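GCN5-related N-acetyltransferase (Brucella melitensis biovar Abortus, PDB 4J3G) probably transfers an acetyl group from acetyl-CoA to an amine, possibly the N-terminal alanine of a ribosomal protein. Local coordinates at residues Asp43-Thr55 with Gln167-Leu179. Numbering follows the deposited sequence.
Sequences DAVENTLAIWNET and QVGQKFGRWLDLL. With EDO (1,2-ethanediol), chain G.
Lys171 reaches from the end of strand 160-171 into the loop after helix 34-47 and gives its ammonium group to four backbone carbonyl oxygens. Its chain is fully extended, with CG anti to the backbone N (chi1 -164°), and this carries NZ to Val45 O at 2.7 Å, Thr48 O at 2.8 Å and Ile51 O at 2.7 Å. It meets the last two nearly head-on (C=O...NZ 171° and 168°), while a weak bond to Asn53 O is longer. The buried charge thus ties together the helix end and the turns that follow it, where Thr48 OG1 accepts from Ala50 N in an ST turn. Beside it, Trp52 lies flat between Leu176 CD1, over one face in a CH-pi contact 3.8 Å from the centroid of the five-membered ring, and a 1,2-ethanediol molecule on the opposite face. Its NE1 donates to Leu49 O, while Trp52 CZ3 comes within 3.6 Å of Gly169 CA. In the GNAT fold these pieces are the loop after the first long helix and the hairpin of the last two strands, here closed by a type I' turn from Lys171 to Arg174 and bearing a classic bulge at Val168-Gly169 opposite Leu176. Around the turn the packing is looser and wetter. Phe172 rests against Leu49 CD2 and points an edge at Glu46 O, whereas Leu49 CD1 sits over a face of the exposed Arg174 guanidinium. Glu54 runs antiparallel to the Lys171 chain, and its OE2 receives Phe172 N at 2.9 Å from above the carboxylate plane; OE1 turns to two waters, which pass the link on to Gly173 N and Gln170 O. Glu98 of the second subunit bonds to the backbone N of Glu54.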
loop_
_atom_site.group_PDB
_atom_site.type_symbol
_atom_site.label_atom_id
_atom_site.label_comp_id
_atom_site.label_asym_id
_atom_site.label_seq_id
_atom_site.Cartn_x
_atom_site.Cartn_y
_atom_site.Cartn_z
ATOM N N ASP A 43 17.097 -4.730 -15.167
ATOM C CA ASP A 43 17.248 -6.182 -15.192
ATOM C C ASP A 43 16.089 -6.824 -14.434
ATOM O O ASP A 43 15.444 -7.703 -14.975
ATOM C CB ASP A 43 18.574 -6.596 -14.560
ATOM C CG ASP A 43 19.060 -7.996 -15.018
ATOM O OD1 ASP A 43 18.260 -8.915 -15.316
ATOM O OD2 ASP A 43 20.294 -8.150 -15.108
ATOM N N ALA A 44 15.822 -6.332 -13.221
ATOM C CA ALA A 44 14.663 -6.835 -12.414
ATOM C C ALA A 44 13.324 -6.623 -13.136
ATOM O O ALA A 44 12.442 -7.521 -13.134
ATOM C CB ALA A 44 14.632 -6.204 -11.051
ATOM N N VAL A 45 13.163 -5.458 -13.755
ATOM C CA VAL A 45 11.939 -5.160 -14.515
ATOM C C VAL A 45 11.716 -6.142 -15.679
ATOM O O VAL A 45 10.586 -6.636 -15.913
ATOM C CB VAL A 45 11.981 -3.718 -15.032
ATOM C CG1 VAL A 45 10.849 -3.449 -15.999
ATOM C CG2 VAL A 45 11.914 -2.774 -13.857
ATOM N N GLU A 46 12.799 -6.428 -16.395
ATOM C CA GLU A 46 12.745 -7.255 -17.604
ATOM C C GLU A 46 12.652 -8.731 -17.336
ATOM O O GLU A 46 11.966 -9.437 -18.075
ATOM C CB GLU A 46 14.022 -7.039 -18.419
ATOM C CG GLU A 46 14.123 -5.663 -19.011
ATOM C CD GLU A 46 15.529 -5.347 -19.540
ATOM O OE1 GLU A 46 16.331 -6.274 -19.829
ATOM O OE2 GLU A 46 15.827 -4.151 -19.631
ATOM N N ASN A 47 13.350 -9.197 -16.296
ATOM C CA ASN A 47 13.708 -10.623 -16.159
ATOM C C ASN A 47 13.203 -11.315 -14.892
ATOM O O ASN A 47 13.600 -12.441 -14.618
ATOM C CB ASN A 47 15.221 -10.784 -16.192
ATOM C CG ASN A 47 15.795 -10.391 -17.521
ATOM O OD1 ASN A 47 15.218 -10.692 -18.549
ATOM N ND2 ASN A 47 16.882 -9.666 -17.503
ATOM N N THR A 48 12.391 -10.634 -14.091
ATOM C CA THR A 48 11.976 -11.227 -12.799
ATOM C C THR A 48 10.587 -10.808 -12.395
ATOM O O THR A 48 10.024 -9.832 -12.907
ATOM C CB THR A 48 12.935 -10.815 -11.644
ATOM O OG1 THR A 48 12.613 -9.499 -11.192
ATOM C CG2 THR A 48 14.401 -10.853 -12.076
ATOM N N LEU A 49 10.089 -11.483 -11.358
ATOM C CA LEU A 49 8.853 -11.057 -10.677
ATOM C C LEU A 49 9.095 -10.312 -9.349
ATOM O O LEU A 49 8.204 -10.215 -8.500
ATOM C CB LEU A 49 7.958 -12.265 -10.454
ATOM C CG LEU A 49 7.690 -13.119 -11.673
ATOM C CD1 LEU A 49 6.976 -14.399 -11.258
ATOM C CD2 LEU A 49 6.889 -12.317 -12.701
ATOM N N ALA A 50 10.272 -9.726 -9.197
ATOM C CA ALA A 50 10.617 -8.905 -8.014
ATOM C C ALA A 50 10.114 -7.450 -8.017
ATOM O O ALA A 50 10.093 -6.797 -6.996
ATOM C CB ALA A 50 12.123 -8.905 -7.836
ATOM N N ILE A 51 9.848 -6.913 -9.181
ATOM C CA ILE A 51 9.335 -5.601 -9.329
ATOM C C ILE A 51 8.176 -5.853 -10.276
ATOM O O ILE A 51 8.364 -6.481 -11.294
ATOM C CB ILE A 51 10.330 -4.628 -10.022
ATOM C CG1 ILE A 51 11.615 -4.500 -9.202
ATOM C CG2 ILE A 51 9.706 -3.236 -10.173
ATOM C CD1 ILE A 51 12.552 -3.385 -9.638
ATOM N N TRP A 52 6.983 -5.374 -9.910
ATOM C CA TRP A 52 5.780 -5.523 -10.754
ATOM C C TRP A 52 5.516 -4.248 -11.536
ATOM O O TRP A 52 4.426 -3.639 -11.485
ATOM C CB TRP A 52 4.567 -5.925 -9.920
ATOM C CG TRP A 52 4.733 -7.265 -9.252
ATOM C CD1 TRP A 52 5.759 -8.138 -9.408
ATOM C CD2 TRP A 52 3.832 -7.867 -8.300
ATOM N NE1 TRP A 52 5.559 -9.256 -8.610
ATOM C CE2 TRP A 52 4.386 -9.102 -7.920
ATOM C CE3 TRP A 52 2.630 -7.469 -7.727
ATOM C CZ2 TRP A 52 3.754 -9.956 -7.018
ATOM C CZ3 TRP A 52 2.015 -8.303 -6.834
ATOM C CH2 TRP A 52 2.581 -9.525 -6.477
ATOM N N ASN A 53 6.580 -3.790 -12.166
ATOM C CA ASN A 53 6.530 -2.838 -13.272
ATOM C C ASN A 53 7.125 -3.557 -14.483
ATOM O O ASN A 53 7.991 -4.405 -14.307
ATOM C CB ASN A 53 7.432 -1.648 -12.973
ATOM C CG ASN A 53 6.816 -0.641 -12.001
ATOM O OD1 ASN A 53 5.619 -0.641 -11.738
ATOM N ND2 ASN A 53 7.652 0.254 -11.496
ATOM N N GLU A 54 6.651 -3.245 -15.676
ATOM C CA GLU A 54 7.162 -3.854 -16.914
ATOM C C GLU A 54 7.911 -2.824 -17.763
ATOM O O GLU A 54 8.556 -3.179 -18.761
ATOM C CB GLU A 54 6.013 -4.534 -17.720
ATOM C CG GLU A 54 5.631 -5.878 -17.124
ATOM C CD GLU A 54 4.356 -6.532 -17.692
ATOM O OE1 GLU A 54 3.237 -6.115 -17.306
ATOM O OE2 GLU A 54 4.463 -7.535 -18.443
ATOM N N THR A 55 7.908 -1.571 -17.325
ATOM C CA THR A 55 8.397 -0.486 -18.151
ATOM C C THR A 55 9.827 -0.155 -17.802
ATOM O O THR A 55 10.132 0.168 -16.669
ATOM C CB THR A 55 7.537 0.762 -17.964
ATOM O OG1 THR A 55 6.198 0.463 -18.348
ATOM C CG2 THR A 55 8.051 1.921 -18.844
ATOM N N GLN A 167 -3.757 -12.549 -6.520
ATOM C CA GLN A 167 -4.069 -11.979 -7.828
ATOM C C GLN A 167 -4.082 -10.448 -7.840
ATOM O O GLN A 167 -4.773 -9.846 -8.668
ATOM C CB GLN A 167 -5.433 -12.494 -8.344
ATOM C CG GLN A 167 -5.620 -14.011 -8.344
ATOM C CD GLN A 167 -6.137 -14.522 -9.682
ATOM O OE1 GLN A 167 -6.980 -13.891 -10.327
ATOM N NE2 GLN A 167 -5.620 -15.658 -10.113
ATOM N N VAL A 168 -3.384 -9.846 -6.910
ATOM C CA VAL A 168 -3.364 -8.361 -6.809
ATOM C C VAL A 168 -2.392 -7.697 -7.749
ATOM O O VAL A 168 -2.491 -6.502 -7.979
ATOM C CB VAL A 168 -3.095 -7.830 -5.385
ATOM C CG1 VAL A 168 -4.282 -8.075 -4.515
ATOM C CG2 VAL A 168 -1.769 -8.305 -4.824
ATOM N N GLY A 169 -1.479 -8.478 -8.328
ATOM C CA GLY A 169 -0.557 -7.962 -9.331
ATOM C C GLY A 169 -0.733 -8.657 -10.656
ATOM O O GLY A 169 -1.357 -9.699 -10.745
ATOM N N GLN A 170 -0.196 -8.037 -11.688
ATOM C CA GLN A 170 -0.156 -8.645 -12.984
ATOM C C GLN A 170 1.188 -8.332 -13.634
ATOM O O GLN A 170 1.634 -7.187 -13.624
ATOM C CB GLN A 170 -1.284 -8.120 -13.863
ATOM C CG GLN A 170 -1.463 -8.970 -15.102
ATOM C CD GLN A 170 -2.538 -8.440 -16.002
ATOM O OE1 GLN A 170 -2.626 -7.224 -16.237
ATOM N NE2 GLN A 170 -3.348 -9.342 -16.541
ATOM N N LYS A 171 1.800 -9.349 -14.234
ATOM C CA LYS A 171 3.031 -9.153 -15.031
ATOM C C LYS A 171 3.161 -10.302 -16.034
ATOM O O LYS A 171 2.816 -11.399 -15.707
ATOM C CB LYS A 171 4.260 -9.138 -14.139
ATOM C CG LYS A 171 5.472 -8.560 -14.845
ATOM C CD LYS A 171 6.629 -8.321 -13.892
ATOM C CE LYS A 171 7.822 -7.777 -14.662
ATOM N NZ LYS A 171 8.984 -7.392 -13.811
ATOM N N PHE A 172 3.666 -10.014 -17.237
ATOM C CA PHE A 172 3.830 -11.034 -18.262
ATOM C C PHE A 172 2.524 -11.779 -18.517
ATOM O O PHE A 172 2.519 -13.012 -18.803
ATOM C CB PHE A 172 4.924 -12.040 -17.858
ATOM C CG PHE A 172 6.250 -11.413 -17.547
ATOM C CD1 PHE A 172 6.813 -10.422 -18.375
ATOM C CD2 PHE A 172 6.959 -11.850 -16.461
ATOM C CE1 PHE A 172 8.061 -9.887 -18.087
ATOM C CE2 PHE A 172 8.201 -11.308 -16.149
ATOM C CZ PHE A 172 8.753 -10.331 -16.959
ATOM N N GLY A 173 1.407 -11.062 -18.361
ATOM C CA GLY A 173 0.076 -11.611 -18.582
ATOM C C GLY A 173 -0.430 -12.532 -17.486
ATOM O O GLY A 173 -1.489 -13.140 -17.623
ATOM N N ARG A 174 0.298 -12.627 -16.384
ATOM C CA ARG A 174 -0.054 -13.549 -15.304
ATOM C C ARG A 174 -0.580 -12.771 -14.118
ATOM O O ARG A 174 -0.013 -11.712 -13.804
ATOM C CB ARG A 174 1.198 -14.296 -14.842
ATOM C CG ARG A 174 1.749 -15.241 -15.857
ATOM C CD ARG A 174 3.232 -15.449 -15.657
ATOM N NE ARG A 174 3.555 -16.113 -14.389
ATOM C CZ ARG A 174 4.750 -16.651 -14.124
ATOM N NH1 ARG A 174 5.741 -16.611 -15.034
ATOM N NH2 ARG A 174 4.961 -17.226 -12.949
ATOM N N TRP A 175 -1.616 -13.290 -13.443
ATOM C CA TRP A 175 -1.970 -12.763 -12.112
ATOM C C TRP A 175 -0.975 -13.306 -11.117
ATOM O O TRP A 175 -0.594 -14.466 -11.195
ATOM C CB TRP A 175 -3.377 -13.128 -11.651
ATOM C CG TRP A 175 -4.485 -12.632 -12.558
ATOM C CD1 TRP A 175 -5.321 -13.416 -13.307
ATOM C CD2 TRP A 175 -4.877 -11.282 -12.811
ATOM N NE1 TRP A 175 -6.208 -12.645 -14.001
ATOM C CE2 TRP A 175 -5.958 -11.328 -13.724
ATOM C CE3 TRP A 175 -4.432 -10.036 -12.364
ATOM C CZ2 TRP A 175 -6.601 -10.175 -14.196
ATOM C CZ3 TRP A 175 -5.088 -8.889 -12.837
ATOM C CH2 TRP A 175 -6.144 -8.973 -13.754
ATOM N N LEU A 176 -0.592 -12.454 -10.168
ATOM C CA LEU A 176 0.448 -12.717 -9.203
ATOM C C LEU A 176 -0.056 -12.436 -7.786
ATOM O O LEU A 176 -0.846 -11.485 -7.553
ATOM C CB LEU A 176 1.619 -11.788 -9.462
ATOM C CG LEU A 176 2.316 -11.973 -10.827
ATOM C CD1 LEU A 176 3.309 -10.871 -11.004
ATOM C CD2 LEU A 176 2.942 -13.351 -10.959
ATOM N N ASP A 177 0.469 -13.200 -6.841
ATOM C CA ASP A 177 0.052 -13.153 -5.453
ATOM C C ASP A 177 1.094 -12.438 -4.634
ATOM O O ASP A 177 2.306 -12.679 -4.793
ATOM C CB ASP A 177 -0.152 -14.591 -4.896
ATOM C CG ASP A 177 -1.258 -15.330 -5.580
ATOM O OD1 ASP A 177 -2.056 -14.722 -6.364
ATOM O OD2 ASP A 177 -1.307 -16.557 -5.334
ATOM N N LEU A 178 0.656 -11.542 -3.746
ATOM C CA LEU A 178 1.564 -10.761 -2.919
ATOM C C LEU A 178 1.556 -11.250 -1.473
ATOM O O LEU A 178 0.530 -11.157 -0.810
ATOM C CB LEU A 178 1.185 -9.289 -2.979
ATOM C CG LEU A 178 2.055 -8.290 -2.159
ATOM C CD1 LEU A 178 3.422 -8.166 -2.764
ATOM C CD2 LEU A 178 1.428 -6.908 -2.088
ATOM N N LEU A 179 2.699 -11.718 -0.971
ATOM C CA LEU A 179 2.817 -12.092 0.426
ATOM C C LEU A 179 3.443 -10.929 1.166
ATOM O O LEU A 179 4.450 -10.341 0.695
ATOM C CB LEU A 179 3.722 -13.316 0.589
ATOM C CG LEU A 179 4.156 -13.538 2.043
ATOM C CD1 LEU A 179 3.084 -14.078 2.952
ATOM C CD2 LEU A 179 5.309 -14.484 2.079
HETATM C C1 EDO G . 7.046 -7.947 -5.723
HETATM O O1 EDO G . 8.305 -7.913 -5.022
HETATM C C2 EDO G . 6.090 -6.920 -5.146
HETATM O O2 EDO G . 6.357 -5.703 -5.801
HETATM O O HOH W 1 0.963 -8.296 -17.591
HETATM O O HOH W 2 3.091 -4.740 -14.893
#